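Local coordinates for heme-binding protein A (PDB 3TPA) that probably binds glutathione or a related small peptide as the periplasmic solute-binding component of an ABC importer, although it is named for heme, at residues G268-Y273 / A482-Y487; N8-C13 / T505-V510; N284-R289 / Q473-I478; E354-P359 / V389-A394; V78-N83 / I164-Y169. The protein carries 1 engineered substitution. One frame throughout, in Å; residues are numbered along the deposited sequence. Where two conformers were deposited one is given.

Interaction 1 (G268-Y273 / A482-Y487); sequences GLNLAY and AHSINY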
# COMPACT_ATOMS: atom_id res chain seq x y z
N GLY A 268 0.52 9.57 -1.06
CA GLY A 268 0.60 8.15 -0.78
C GLY A 268 -0.69 7.75 -0.08
O GLY A 268 -1.37 8.59 0.49
N LEU A 269 -1.02 6.47 -0.13
CA LEU A 269 -2.20 5.95 0.57
C LEU A 269 -1.80 5.59 1.99
O LEU A 269 -1.74 4.42 2.36
CB LEU A 269 -2.74 4.72 -0.16
CG LEU A 269 -3.00 4.95 -1.66
CD1 LEU A 269 -3.38 3.65 -2.36
CD2 LEU A 269 -4.05 6.03 -1.90
N ASN A 270 -1.50 6.62 2.77
CA ASN A 270 -0.97 6.45 4.12
C ASN A 270 -1.43 7.61 4.99
O ASN A 270 -2.06 8.54 4.50
CB ASN A 270 0.58 6.29 4.12
CG ASN A 270 1.32 7.52 3.60
OD1 ASN A 270 0.84 8.64 3.68
ND2 ASN A 270 2.51 7.31 3.07
N LEU A 271 -1.14 7.54 6.28
CA LEU A 271 -1.51 8.59 7.22
C LEU A 271 -0.51 8.61 8.35
O LEU A 271 -0.21 7.57 8.95
CB LEU A 271 -2.90 8.34 7.82
CG LEU A 271 -3.37 9.34 8.91
CD1 LEU A 271 -3.53 10.74 8.31
CD2 LEU A 271 -4.71 8.89 9.59
N ALA A 272 0.02 9.80 8.64
CA ALA A 272 0.87 9.98 9.81
C ALA A 272 -0.00 10.72 10.78
O ALA A 272 -0.66 11.68 10.41
CB ALA A 272 2.09 10.82 9.45
N TYR A 273 -0.03 10.27 12.03
CA TYR A 273 -0.96 10.86 13.00
C TYR A 273 -0.36 10.83 14.38
O TYR A 273 0.62 10.14 14.63
CB TYR A 273 -2.29 10.10 13.00
CG TYR A 273 -2.18 8.64 13.37
CD1 TYR A 273 -2.30 8.23 14.69
CD2 TYR A 273 -1.97 7.67 12.40
CE1 TYR A 273 -2.22 6.89 15.04
CE2 TYR A 273 -1.90 6.33 12.73
CZ TYR A 273 -2.02 5.94 14.05
OH TYR A 273 -1.92 4.62 14.38
N ALA A 482 -0.73 14.23 8.36
CA ALA A 482 -0.08 14.22 7.05
C ALA A 482 -0.32 12.96 6.24
O ALA A 482 -0.52 11.86 6.78
CB ALA A 482 1.41 14.44 7.20
N HIS A 483 -0.31 13.15 4.93
CA HIS A 483 -0.09 12.06 4.00
C HIS A 483 1.27 12.33 3.35
O HIS A 483 1.62 13.48 3.10
CB HIS A 483 -1.15 12.04 2.91
CG HIS A 483 -2.56 12.14 3.43
ND1 HIS A 483 -3.15 11.14 4.16
CD2 HIS A 483 -3.48 13.12 3.31
CE1 HIS A 483 -4.39 11.49 4.47
NE2 HIS A 483 -4.61 12.68 3.96
N SER A 484 2.04 11.29 3.07
CA SER A 484 3.31 11.53 2.39
C SER A 484 3.02 11.72 0.91
O SER A 484 1.93 11.37 0.43
CB SER A 484 4.28 10.37 2.60
OG SER A 484 3.91 9.27 1.77
N ILE A 485 3.97 12.32 0.19
CA ILE A 485 3.87 12.41 -1.26
C ILE A 485 4.85 11.44 -1.92
O ILE A 485 6.01 11.38 -1.53
CB ILE A 485 4.17 13.82 -1.77
CG1 ILE A 485 3.04 14.77 -1.38
CG2 ILE A 485 4.35 13.80 -3.29
CD1 ILE A 485 3.31 16.22 -1.72
N ASN A 486 4.38 10.69 -2.91
CA ASN A 486 5.28 9.81 -3.65
C ASN A 486 5.77 10.52 -4.90
O ASN A 486 5.00 11.21 -5.57
CB ASN A 486 4.59 8.51 -4.04
CG ASN A 486 4.39 7.57 -2.85
OD1 ASN A 486 5.27 7.41 -2.01
ND2 ASN A 486 3.22 6.95 -2.79
N TYR A 487 7.04 10.32 -5.22
CA TYR A 487 7.61 10.91 -6.42
C TYR A 487 8.10 9.86 -7.39
O TYR A 487 8.72 8.88 -6.99
CB TYR A 487 8.79 11.81 -6.04
CG TYR A 487 8.42 13.00 -5.21
CD1 TYR A 487 7.74 14.07 -5.78
CD2 TYR A 487 8.72 13.05 -3.86
CE1 TYR A 487 7.38 15.17 -5.02
CE2 TYR A 487 8.37 14.17 -3.09
CZ TYR A 487 7.71 15.22 -3.68
OH TYR A 487 7.34 16.32 -2.95
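The carboxamide of N270 lies against S484 and grips it at two points. OD1 of N270 takes the backbone N-H of S484 at 3.0 Å, in the carbonyl plane and on a lone pair. ND2 of N270 donates to S484 OG at 2.7 Å, with that oxygen only 7° out of the amide plane. A chi1 of 63° puts CG of N270 between its own N and carbonyl carbon; the carboxamide beyond it meets S484, while N270 O is left to H483. The imidazole of H483 meets that carbonyl edge-on: ND1 donates to N270 O at 2.8 Å, nearly along the C=O axis, which shows that ND1 carries a proton. L271 passes the same ring at a slant, its CD1 4.0 Å from CE1 of H483. Backbone bonds flank this zone, G268 N to S484 O at 2.7 Å and A272 N to A482 O at 2.8 Å. N270 and H483 thus supply cross-strand bonds next to the inverse gamma turn at L269, where strand 261-276 is interrupted beside antiparallel strand 478-491 in the mixed sheet of a periplasmic-binding-protein lobe.

Interaction 2 (N8-C13 / T505-V510); sequences NTLVNC and TAFYGV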
# COMPACT_ATOMS: atom_id res chain seq x y z
N ASN A 8 14.47 0.84 -28.75
CA ASN A 8 13.89 1.46 -27.57
C ASN A 8 14.21 0.64 -26.33
O ASN A 8 13.71 -0.47 -26.16
CB ASN A 8 12.37 1.62 -27.72
CG ASN A 8 11.77 0.65 -28.73
OD1 ASN A 8 11.15 -0.34 -28.36
ND2 ASN A 8 11.97 0.94 -30.01
N THR A 9 15.06 1.19 -25.47
CA THR A 9 15.46 0.51 -24.25
C THR A 9 15.31 1.44 -23.05
O THR A 9 16.07 2.38 -22.90
CB THR A 9 16.91 0.07 -24.31
OG1 THR A 9 17.07 -0.89 -25.37
CG2 THR A 9 17.34 -0.55 -23.00
N LEU A 10 14.32 1.17 -22.20
CA LEU A 10 14.12 1.97 -21.00
C LEU A 10 15.10 1.55 -19.91
O LEU A 10 15.22 0.36 -19.60
CB LEU A 10 12.68 1.85 -20.51
CG LEU A 10 12.28 2.74 -19.33
CD1 LEU A 10 10.86 3.23 -19.52
CD2 LEU A 10 12.42 2.01 -18.02
N VAL A 11 15.81 2.51 -19.33
CA VAL A 11 16.72 2.23 -18.23
C VAL A 11 16.13 2.68 -16.90
O VAL A 11 15.92 3.88 -16.67
CB VAL A 11 18.12 2.86 -18.47
CG1 VAL A 11 19.03 2.64 -17.27
CG2 VAL A 11 18.76 2.29 -19.73
N ASN A 12 15.85 1.72 -16.02
CA ASN A 12 15.25 1.98 -14.71
C ASN A 12 16.33 1.84 -13.65
O ASN A 12 16.82 0.75 -13.40
CB ASN A 12 14.08 1.01 -14.45
CG ASN A 12 13.34 1.29 -13.12
OD1 ASN A 12 13.38 2.38 -12.57
ND2 ASN A 12 12.65 0.27 -12.62
N CYS A 13 16.70 2.95 -13.02
CA CYS A 13 17.81 2.93 -12.09
C CYS A 13 17.30 2.85 -10.68
O CYS A 13 16.68 3.79 -10.18
CB CYS A 13 18.69 4.18 -12.25
SG CYS A 13 19.52 4.26 -13.82
N THR A 505 5.76 0.71 -10.28
CA THR A 505 6.12 1.24 -11.60
C THR A 505 5.90 0.19 -12.70
O THR A 505 6.68 -0.76 -12.84
CB THR A 505 7.61 1.67 -11.64
OG1 THR A 505 8.42 0.55 -11.25
CG2 THR A 505 7.90 2.83 -10.67
N ALA A 506 4.86 0.37 -13.50
CA ALA A 506 4.61 -0.50 -14.65
C ALA A 506 5.06 0.21 -15.93
O ALA A 506 4.80 1.40 -16.11
CB ALA A 506 3.13 -0.89 -14.74
N PHE A 507 5.75 -0.50 -16.80
CA PHE A 507 6.29 0.11 -18.01
C PHE A 507 5.54 -0.26 -19.29
O PHE A 507 5.87 0.23 -20.36
CB PHE A 507 7.80 -0.14 -18.10
CG PHE A 507 8.56 0.43 -16.92
CD1 PHE A 507 8.66 1.80 -16.74
CD2 PHE A 507 9.14 -0.41 -15.99
CE1 PHE A 507 9.33 2.33 -15.66
CE2 PHE A 507 9.82 0.11 -14.90
CZ PHE A 507 9.91 1.49 -14.73
N TYR A 508 4.52 -1.11 -19.16
CA TYR A 508 3.61 -1.34 -20.29
C TYR A 508 2.88 -0.04 -20.59
O TYR A 508 2.52 0.69 -19.68
CB TYR A 508 2.59 -2.43 -19.97
CG TYR A 508 1.72 -2.76 -21.16
CD1 TYR A 508 2.24 -3.47 -22.25
CD2 TYR A 508 0.39 -2.34 -21.22
CE1 TYR A 508 1.45 -3.77 -23.35
CE2 TYR A 508 -0.40 -2.62 -22.32
CZ TYR A 508 0.14 -3.34 -23.38
OH TYR A 508 -0.64 -3.63 -24.47
N GLY A 509 2.66 0.25 -21.86
CA GLY A 509 2.00 1.50 -22.22
C GLY A 509 2.95 2.69 -22.28
O GLY A 509 2.57 3.78 -22.70
N VAL A 510 4.19 2.49 -21.85
CA VAL A 510 5.19 3.57 -21.87
C VAL A 510 6.00 3.54 -23.17
O VAL A 510 6.32 2.48 -23.71
CB VAL A 510 6.14 3.49 -20.66
CG1 VAL A 510 7.26 4.52 -20.78
CG2 VAL A 510 5.38 3.69 -19.36
O HOH W 1 11.21 0.48 -10.20
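L10 and F507 make the apolar part of the contact, their side chains crossing at about a right angle. CD2 of L10 sits over one face of the phenyl ring, 4.0 Å from the F507 centroid and 15° off the ring normal, a CH-pi contact displaced toward the rim. The other branch, CD1, touches two partners, F507 CD1 at 3.8 Å and V510 CG1 at 4.0 Å. At the ring edge, ND2 of N12 makes a van der Waals contact, 3.6 Å from CE2 of F507. A type II beta turn from F507 to V510, closed by V510 N to F507 O at 3.2 Å, sets both residues toward L10; G509 has the positive phi this turn needs. The turn packs on strand 9-14, an inner strand of the mixed sheet that runs parallel between strands 220-225 and 243-244 and whose C13 is disulfide-bonded to C241. V243 also touches L10, N12 and F507. The polar link runs through water: N12 ND2 donates to a water at 2.8 Å, and the same water lies 3.0 Å from T505 OG1.

Interaction 3 (N284-R289 / Q473-I478); sequences NNVKVR and QQNSPI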
# COMPACT_ATOMS: atom_id res chain seq x y z
N ASN A 284 -9.07 10.17 28.07
CA ASN A 284 -10.40 9.55 27.95
C ASN A 284 -11.50 10.59 27.71
O ASN A 284 -12.63 10.26 27.35
CB ASN A 284 -10.75 8.73 29.20
CG ASN A 284 -12.13 8.10 29.11
OD1 ASN A 284 -13.09 8.62 29.68
ND2 ASN A 284 -12.24 7.00 28.36
N ASN A 285 -11.14 11.85 27.91
CA ASN A 285 -12.06 12.96 27.84
C ASN A 285 -12.06 13.61 26.46
O ASN A 285 -11.06 14.14 26.01
CB ASN A 285 -11.66 13.97 28.92
CG ASN A 285 -12.57 15.16 28.97
OD1 ASN A 285 -12.88 15.76 27.95
ND2 ASN A 285 -13.01 15.51 30.17
N VAL A 286 -13.19 13.55 25.78
CA VAL A 286 -13.23 13.98 24.38
C VAL A 286 -12.81 15.44 24.19
O VAL A 286 -12.17 15.80 23.20
CB VAL A 286 -14.63 13.75 23.76
CG1 VAL A 286 -15.67 14.51 24.55
CG2 VAL A 286 -14.66 14.19 22.30
N LYS A 287 -13.18 16.30 25.14
CA LYS A 287 -12.84 17.71 25.01
C LYS A 287 -11.33 17.88 25.15
O LYS A 287 -10.74 18.73 24.49
CB LYS A 287 -13.60 18.57 26.03
CG LYS A 287 -15.14 18.57 25.81
CD LYS A 287 -15.82 19.58 26.74
CE LYS A 287 -17.35 19.43 26.75
NZ LYS A 287 -17.96 20.47 27.66
N VAL A 288 -10.70 17.07 25.99
CA VAL A 288 -9.25 17.14 26.09
C VAL A 288 -8.61 16.75 24.77
O VAL A 288 -7.67 17.42 24.31
CB VAL A 288 -8.70 16.26 27.23
CG1 VAL A 288 -7.18 16.14 27.11
CG2 VAL A 288 -9.08 16.86 28.57
N ARG A 289 -9.11 15.68 24.15
CA ARG A 289 -8.55 15.26 22.88
C ARG A 289 -8.75 16.34 21.82
O ARG A 289 -7.83 16.66 21.08
CB ARG A 289 -9.14 13.92 22.44
CG ARG A 289 -8.85 12.77 23.42
CD ARG A 289 -9.04 11.41 22.78
NE ARG A 289 -10.39 11.18 22.24
CZ ARG A 289 -11.36 10.57 22.91
NH1 ARG A 289 -11.14 10.16 24.15
NH2 ARG A 289 -12.55 10.39 22.34
N GLN A 473 -14.31 11.80 13.60
CA GLN A 473 -13.78 13.17 13.73
C GLN A 473 -14.31 13.88 14.98
O GLN A 473 -13.56 14.53 15.69
CB GLN A 473 -14.04 14.00 12.47
CG GLN A 473 -13.31 15.37 12.43
CD GLN A 473 -11.79 15.26 12.24
OE1 GLN A 473 -11.19 14.21 12.45
NE2 GLN A 473 -11.17 16.35 11.83
N GLN A 474 -15.61 13.74 15.24
CA GLN A 474 -16.26 14.32 16.41
C GLN A 474 -15.58 13.89 17.71
O GLN A 474 -15.55 14.64 18.69
CB GLN A 474 -17.75 13.90 16.44
CG GLN A 474 -18.61 14.63 15.41
CD GLN A 474 -20.00 14.02 15.22
OE1 GLN A 474 -20.24 12.85 15.52
NE2 GLN A 474 -20.92 14.83 14.71
N ASN A 475 -15.05 12.68 17.73
CA ASN A 475 -14.44 12.10 18.92
C ASN A 475 -12.93 12.21 18.98
O ASN A 475 -12.33 11.98 20.03
CB ASN A 475 -14.88 10.64 19.05
CG ASN A 475 -16.31 10.52 19.44
OD1 ASN A 475 -16.66 10.74 20.59
ND2 ASN A 475 -17.17 10.24 18.48
N SER A 476 -12.31 12.58 17.86
CA SER A 476 -10.87 12.86 17.80
C SER A 476 -9.96 11.86 18.55
O SER A 476 -9.12 12.28 19.34
CB SER A 476 -10.58 14.29 18.29
OG SER A 476 -9.24 14.68 18.02
N PRO A 477 -10.12 10.55 18.29
CA PRO A 477 -9.26 9.59 19.03
C PRO A 477 -7.78 9.59 18.60
O PRO A 477 -6.90 9.19 19.38
CB PRO A 477 -9.91 8.23 18.72
CG PRO A 477 -10.64 8.42 17.47
CD PRO A 477 -11.13 9.86 17.47
N ILE A 478 -7.53 9.97 17.35
CA ILE A 478 -6.18 10.25 16.89
C ILE A 478 -6.26 11.59 16.19
O ILE A 478 -7.34 12.05 15.84
CB ILE A 478 -5.63 9.20 15.90
CG1 ILE A 478 -6.39 9.22 14.56
CG2 ILE A 478 -5.62 7.77 16.52
CD1 ILE A 478 -5.78 8.26 13.53
O HOH W 2 -14.98 9.13 23.10
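V286 and N475 bring their CA atoms to 5.9 Å, because the first turn of helix 286-294 abuts the last turn of helix 458-475, after which S476 leaves helical geometry with a positive phi of 43°. The arginine R289 bridges the gap. Its chain bends at chi3 (-58°), which swings NE toward the end of the other helix, and two of its nitrogens then meet one oxygen side-on: NE reaches N475 O at 3.0 Å, and NH2 reaches the same N475 O at 2.8 Å. The acceptor lies close to the guanidinium plane, and the C=O...NE angle of 168° puts NE nearly on the extension of the carbonyl bond. A weak bond from NE to S476 O, 3.4 Å long, adds to the grip. The guanidinium sits at the C-terminal end of helix 458-475, where the partial negative charge of the last carbonyls would probably favour a cation. The link also ties together the elements that follow strand 261-276 and precede strand 478-491, neighbours in one sheet. NH1 of R289 bonds to L283 O, which helps to fix the rotation of the group. One guanidinium face is covered by V286 CA, while CG2 of V286, anti to its backbone N, touches Q474 O at 3.7 Å. S476 OG turns to H293 ND1. At the edge of the guanidinium, NH2 donates to a water at 2.8 Å, and that water donates weakly to OD1 of N475, whose ND2 bonds to I471 O.

Interaction 4 (E354-P359 / V389-A394); sequences EIWVQP and VTHEWA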
# COMPACT_ATOMS: atom_id res chain seq x y z
N GLU A 354 2.94 11.97 28.12
CA GLU A 354 4.12 11.55 27.38
C GLU A 354 3.83 11.48 25.90
O GLU A 354 2.71 11.18 25.49
CB GLU A 354 4.58 10.16 27.82
CG GLU A 354 4.98 10.00 29.27
CD GLU A 354 5.41 8.57 29.58
OE1 GLU A 354 4.71 7.62 29.15
OE2 GLU A 354 6.46 8.38 30.24
N ILE A 355 4.84 11.76 25.09
CA ILE A 355 4.74 11.53 23.65
C ILE A 355 5.77 10.48 23.27
O ILE A 355 6.98 10.72 23.32
CB ILE A 355 4.98 12.80 22.84
CG1 ILE A 355 3.89 13.84 23.12
CG2 ILE A 355 5.04 12.48 21.35
CD1 ILE A 355 4.30 15.25 22.68
N TRP A 356 5.30 9.30 22.89
CA TRP A 356 6.17 8.23 22.44
C TRP A 356 6.67 8.51 21.02
O TRP A 356 5.88 8.57 20.07
CB TRP A 356 5.45 6.89 22.50
CG TRP A 356 5.23 6.44 23.91
CD1 TRP A 356 5.01 7.23 25.01
CD2 TRP A 356 5.27 5.09 24.40
NE1 TRP A 356 4.88 6.46 26.13
CE2 TRP A 356 5.04 5.14 25.79
CE3 TRP A 356 5.46 3.84 23.79
CZ2 TRP A 356 5.00 3.99 26.59
CZ3 TRP A 356 5.40 2.70 24.59
CH2 TRP A 356 5.18 2.79 25.97
N VAL A 357 7.98 8.69 20.88
CA VAL A 357 8.61 8.93 19.57
C VAL A 357 8.89 7.62 18.84
O VAL A 357 9.44 6.69 19.42
CB VAL A 357 9.92 9.74 19.72
CG1 VAL A 357 10.58 9.96 18.36
CG2 VAL A 357 9.66 11.07 20.41
N GLN A 358 8.51 7.54 17.56
CA GLN A 358 8.78 6.36 16.75
C GLN A 358 10.27 6.30 16.38
O GLN A 358 10.81 7.24 15.82
CB GLN A 358 7.91 6.34 15.49
CG GLN A 358 8.23 5.19 14.56
CD GLN A 358 7.17 4.94 13.51
OE1 GLN A 358 5.98 5.02 13.78
NE2 GLN A 358 7.60 4.60 12.31
N PRO A 359 10.94 5.19 16.72
CA PRO A 359 12.40 5.16 16.60
C PRO A 359 12.91 4.69 15.23
O PRO A 359 14.09 4.80 14.97
CB PRO A 359 12.80 4.16 17.67
CG PRO A 359 11.68 3.18 17.66
CD PRO A 359 10.43 3.99 17.41
N VAL A 389 9.42 10.39 24.88
CA VAL A 389 9.81 9.08 25.39
C VAL A 389 10.34 8.23 24.25
O VAL A 389 9.71 8.09 23.21
CB VAL A 389 8.62 8.36 26.06
CG1 VAL A 389 9.00 6.92 26.42
CG2 VAL A 389 8.18 9.13 27.30
N THR A 390 11.52 7.66 24.48
CA THR A 390 12.21 6.86 23.48
C THR A 390 12.16 5.37 23.84
O THR A 390 12.27 5.01 25.01
CB THR A 390 13.68 7.31 23.37
OG1 THR A 390 13.72 8.71 23.02
CG2 THR A 390 14.42 6.49 22.33
N HIS A 391 11.99 4.52 22.83
CA HIS A 391 11.90 3.08 23.02
C HIS A 391 12.51 2.41 21.81
O HIS A 391 12.57 3.01 20.74
CB HIS A 391 10.42 2.63 23.11
CG HIS A 391 9.77 2.90 24.44
ND1 HIS A 391 10.07 2.17 25.57
CD2 HIS A 391 8.83 3.79 24.80
CE1 HIS A 391 9.35 2.62 26.58
NE2 HIS A 391 8.58 3.60 26.14
N GLU A 392 12.96 1.16 21.95
CA GLU A 392 13.39 0.38 20.80
C GLU A 392 12.16 -0.04 20.01
O GLU A 392 11.08 -0.17 20.56
CB GLU A 392 14.18 -0.86 21.22
CG GLU A 392 15.51 -0.58 21.90
CD GLU A 392 15.43 -0.72 23.41
OE1 GLU A 392 14.86 0.17 24.07
OE2 GLU A 392 15.94 -1.74 23.93
N TRP A 393 12.35 -0.29 18.72
CA TRP A 393 11.26 -0.59 17.78
C TRP A 393 10.26 -1.58 18.34
O TRP A 393 9.07 -1.28 18.46
CB TRP A 393 11.83 -1.09 16.45
CG TRP A 393 10.85 -1.33 15.32
CD1 TRP A 393 10.80 -2.43 14.51
CD2 TRP A 393 9.80 -0.46 14.87
NE1 TRP A 393 9.79 -2.30 13.58
CE2 TRP A 393 9.16 -1.09 13.78
CE3 TRP A 393 9.34 0.80 15.28
CZ2 TRP A 393 8.09 -0.52 13.10
CZ3 TRP A 393 8.28 1.37 14.60
CH2 TRP A 393 7.66 0.70 13.53
N ALA A 394 10.73 -2.77 18.71
CA ALA A 394 9.83 -3.81 19.21
C ALA A 394 9.05 -3.40 20.45
O ALA A 394 7.87 -3.71 20.56
CB ALA A 394 10.59 -5.11 19.46
O HOH W 3 12.10 6.43 20.15
O HOH W 4 8.93 5.82 21.94
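W356 and H391 each hold CG anti to the carbonyl carbon (chi1 -71° and -78°), which starts both rings off beside the backbone N and lets them meet across the contact. The segments carry the C-terminal ends of parallel strands 351-356 and 384-389, joined through helix 368-381 in a beta-alpha-beta crossover, and the chain beyond them. The pairing is documented by V389 N to I355 O at 2.9 Å and V357 N to V389 O at 3.0 Å. On one face of the sheet the indole of W356 receives two neighbours over a single ring face. CG1 of V389 sits above the five-membered ring, 4.2 Å from its centroid, as a CH-pi contact. The imidazole of H391 leans over the six-membered ring with centroids 4.2 Å apart and planes at 38°, an oblique pair. The rotation of the indole is fixed from within its own strand, since W356 NE1 donates in the ring plane to E354 OE1 at 3.2 Å. Past this point the strands part and water takes over. One water donates to both V357 O and V389 O; another donates to V357 O and accepts from H391 N. Farther on, the ring of P359 rests on the chain, its CG 3.2 Å from H391 O.

Interaction 5 (V78-N83 / I164-Y169); sequences VKFHSN and IYSKEY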
# COMPACT_ATOMS: atom_id res chain seq x y z
N VAL A 78 -4.65 -17.16 -23.83
CA VAL A 78 -3.59 -16.40 -23.17
C VAL A 78 -2.41 -17.34 -22.97
O VAL A 78 -2.55 -18.39 -22.38
CB VAL A 78 -4.07 -15.85 -21.80
CG1 VAL A 78 -2.94 -15.16 -21.07
CG2 VAL A 78 -5.25 -14.90 -21.98
N LYS A 79 -1.24 -16.95 -23.48
CA LYS A 79 -0.06 -17.80 -23.41
C LYS A 79 0.91 -17.38 -22.32
O LYS A 79 1.11 -16.19 -22.08
CB LYS A 79 0.69 -17.78 -24.74
CG LYS A 79 0.06 -18.63 -25.85
CD LYS A 79 0.68 -18.30 -27.20
CE LYS A 79 0.07 -19.11 -28.33
NZ LYS A 79 -1.39 -18.87 -28.47
N PHE A 80 1.50 -18.38 -21.66
CA PHE A 80 2.62 -18.16 -20.77
C PHE A 80 3.88 -17.97 -21.60
O PHE A 80 3.96 -18.47 -22.72
CB PHE A 80 2.80 -19.35 -19.81
CG PHE A 80 1.86 -19.31 -18.62
CD1 PHE A 80 2.11 -18.47 -17.55
CD2 PHE A 80 0.73 -20.11 -18.58
CE1 PHE A 80 1.25 -18.41 -16.47
CE2 PHE A 80 -0.14 -20.07 -17.50
CZ PHE A 80 0.10 -19.22 -16.45
N HIS A 81 4.85 -17.25 -21.05
CA HIS A 81 6.15 -17.10 -21.72
C HIS A 81 6.84 -18.45 -21.75
O HIS A 81 6.46 -19.38 -21.04
CB HIS A 81 7.06 -16.16 -20.93
CG HIS A 81 6.43 -14.86 -20.55
ND1 HIS A 81 6.70 -14.24 -19.35
CD2 HIS A 81 5.56 -14.05 -21.21
CE1 HIS A 81 6.02 -13.10 -19.28
NE2 HIS A 81 5.32 -12.97 -20.39
N SER A 82 7.90 -18.53 -22.55
CA SER A 82 8.74 -19.72 -22.52
C SER A 82 10.16 -19.29 -22.27
O SER A 82 10.53 -18.13 -22.49
CB SER A 82 8.64 -20.50 -23.84
OG SER A 82 8.89 -19.66 -24.95
N ASN A 83 10.97 -20.23 -21.78
CA ASN A 83 12.40 -20.01 -21.72
C ASN A 83 13.08 -21.27 -22.19
O ASN A 83 12.42 -22.16 -22.72
CB ASN A 83 12.85 -19.58 -20.31
CG ASN A 83 12.57 -20.62 -19.25
OD1 ASN A 83 12.69 -21.81 -19.49
ND2 ASN A 83 12.18 -20.16 -18.07
N ILE A 164 -0.76 -14.67 -11.32
CA ILE A 164 -1.05 -16.04 -11.71
C ILE A 164 0.19 -16.68 -12.34
O ILE A 164 0.69 -16.21 -13.36
CB ILE A 164 -2.24 -16.11 -12.68
CG1 ILE A 164 -3.49 -15.46 -12.05
CG2 ILE A 164 -2.53 -17.54 -13.10
CD1 ILE A 164 -3.90 -16.06 -10.72
N TYR A 165 0.67 -17.74 -11.68
CA TYR A 165 1.79 -18.55 -12.14
C TYR A 165 1.30 -19.68 -13.05
O TYR A 165 0.10 -19.96 -13.16
CB TYR A 165 2.46 -19.22 -10.95
CG TYR A 165 3.18 -18.29 -9.99
CD1 TYR A 165 4.56 -18.36 -9.81
CD2 TYR A 165 2.47 -17.35 -9.24
CE1 TYR A 165 5.23 -17.51 -8.91
CE2 TYR A 165 3.11 -16.52 -8.35
CZ TYR A 165 4.48 -16.60 -8.19
OH TYR A 165 5.10 -15.75 -7.29
N SER A 166 2.25 -20.36 -13.69
CA SER A 166 1.93 -21.45 -14.59
C SER A 166 2.04 -22.76 -13.83
O SER A 166 3.10 -23.10 -13.34
CB SER A 166 2.91 -21.47 -15.75
OG SER A 166 2.84 -22.72 -16.43
N LYS A 167 0.95 -23.51 -13.73
CA LYS A 167 1.02 -24.81 -13.10
C LYS A 167 1.78 -25.80 -13.98
O LYS A 167 2.45 -26.69 -13.48
CB LYS A 167 -0.38 -25.35 -12.75
CG LYS A 167 -0.35 -26.71 -12.04
CD LYS A 167 -1.76 -27.22 -11.78
CE LYS A 167 -1.77 -28.40 -10.81
NZ LYS A 167 -1.07 -29.60 -11.31
N GLU A 168 1.67 -25.65 -15.30
CA GLU A 168 2.40 -26.56 -16.19
C GLU A 168 3.90 -26.47 -15.91
O GLU A 168 4.60 -27.48 -15.75
CB GLU A 168 2.08 -26.26 -17.66
CG GLU A 168 2.79 -27.18 -18.64
CD GLU A 168 2.19 -27.14 -20.04
OE1 GLU A 168 1.57 -26.12 -20.42
OE2 GLU A 168 2.34 -28.15 -20.76
N TYR A 169 4.40 -25.23 -15.84
CA TYR A 169 5.78 -24.96 -15.48
C TYR A 169 6.09 -25.51 -14.09
O TYR A 169 7.10 -26.18 -13.89
CB TYR A 169 5.97 -23.45 -15.51
CG TYR A 169 7.37 -22.89 -15.32
CD1 TYR A 169 8.49 -23.48 -15.89
CD2 TYR A 169 7.54 -21.71 -14.58
CE1 TYR A 169 9.78 -22.91 -15.71
CE2 TYR A 169 8.79 -21.14 -14.42
CZ TYR A 169 9.91 -21.74 -14.97
OH TYR A 169 11.14 -21.15 -14.78
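S166, on whose side chain F80 packs, uses OG to accept from Y169 N at 3.0 Å, with an almost straight N-H...O angle of 171°. Its OG is anti to the backbone N (chi1 164°), while CB faces the phenyl ring. The methylene CB of S166 stands 3.4 Å from the centroid of F80 and 6° off the normal, hence right over the middle of the ring in a CH-pi contact. The main chain frames the rest of the phenyl group. I164 O lies at its edge, 3.9 Å from CE1 of F80, and Y165 O approaches obliquely, 3.4 Å from CZ of F80. A second, looser meeting joins N83 to Y169: ND2 of N83 comes within 3.6 Å of Y169 OH, the side chains crossing at about a right angle. Both groups have firmer polar partners, N83 OD1 taking T85 N and Y169 OH bonding to Q185 O. D96 of helix 94-105 touches F80 and accepts from K167 N through OD1, adding a further bond at this helix start. The arrangement is that of a serine N-cap on helix 167-175, its CB covered by an aromatic ring from the loop after strand 69-74.

In the fold
Interactions 1 and 4 reach the same six-stranded sheet, their centres 21 Å apart: interaction 1 joins strands 261-276 and 478-491, interaction 4 the ends of 351-356 and 384-389. Interaction 3 links the helices next to the strands of interaction 1 and touches it through I478, which packs on L271 and Y273. Interactions 2 and 5, with centres 23 Å apart, lie across the chain's centre from interactions 3 and 4; the centres of interactions 3 and 5 are about 54 Å apart. Along the chain, 2 encloses all the others, 5 closes before 1 opens, and 4 nests within 3 and 3 within 1. The C-terminal region thus returns to both sides, consistent with the two-lobed binding-protein fold.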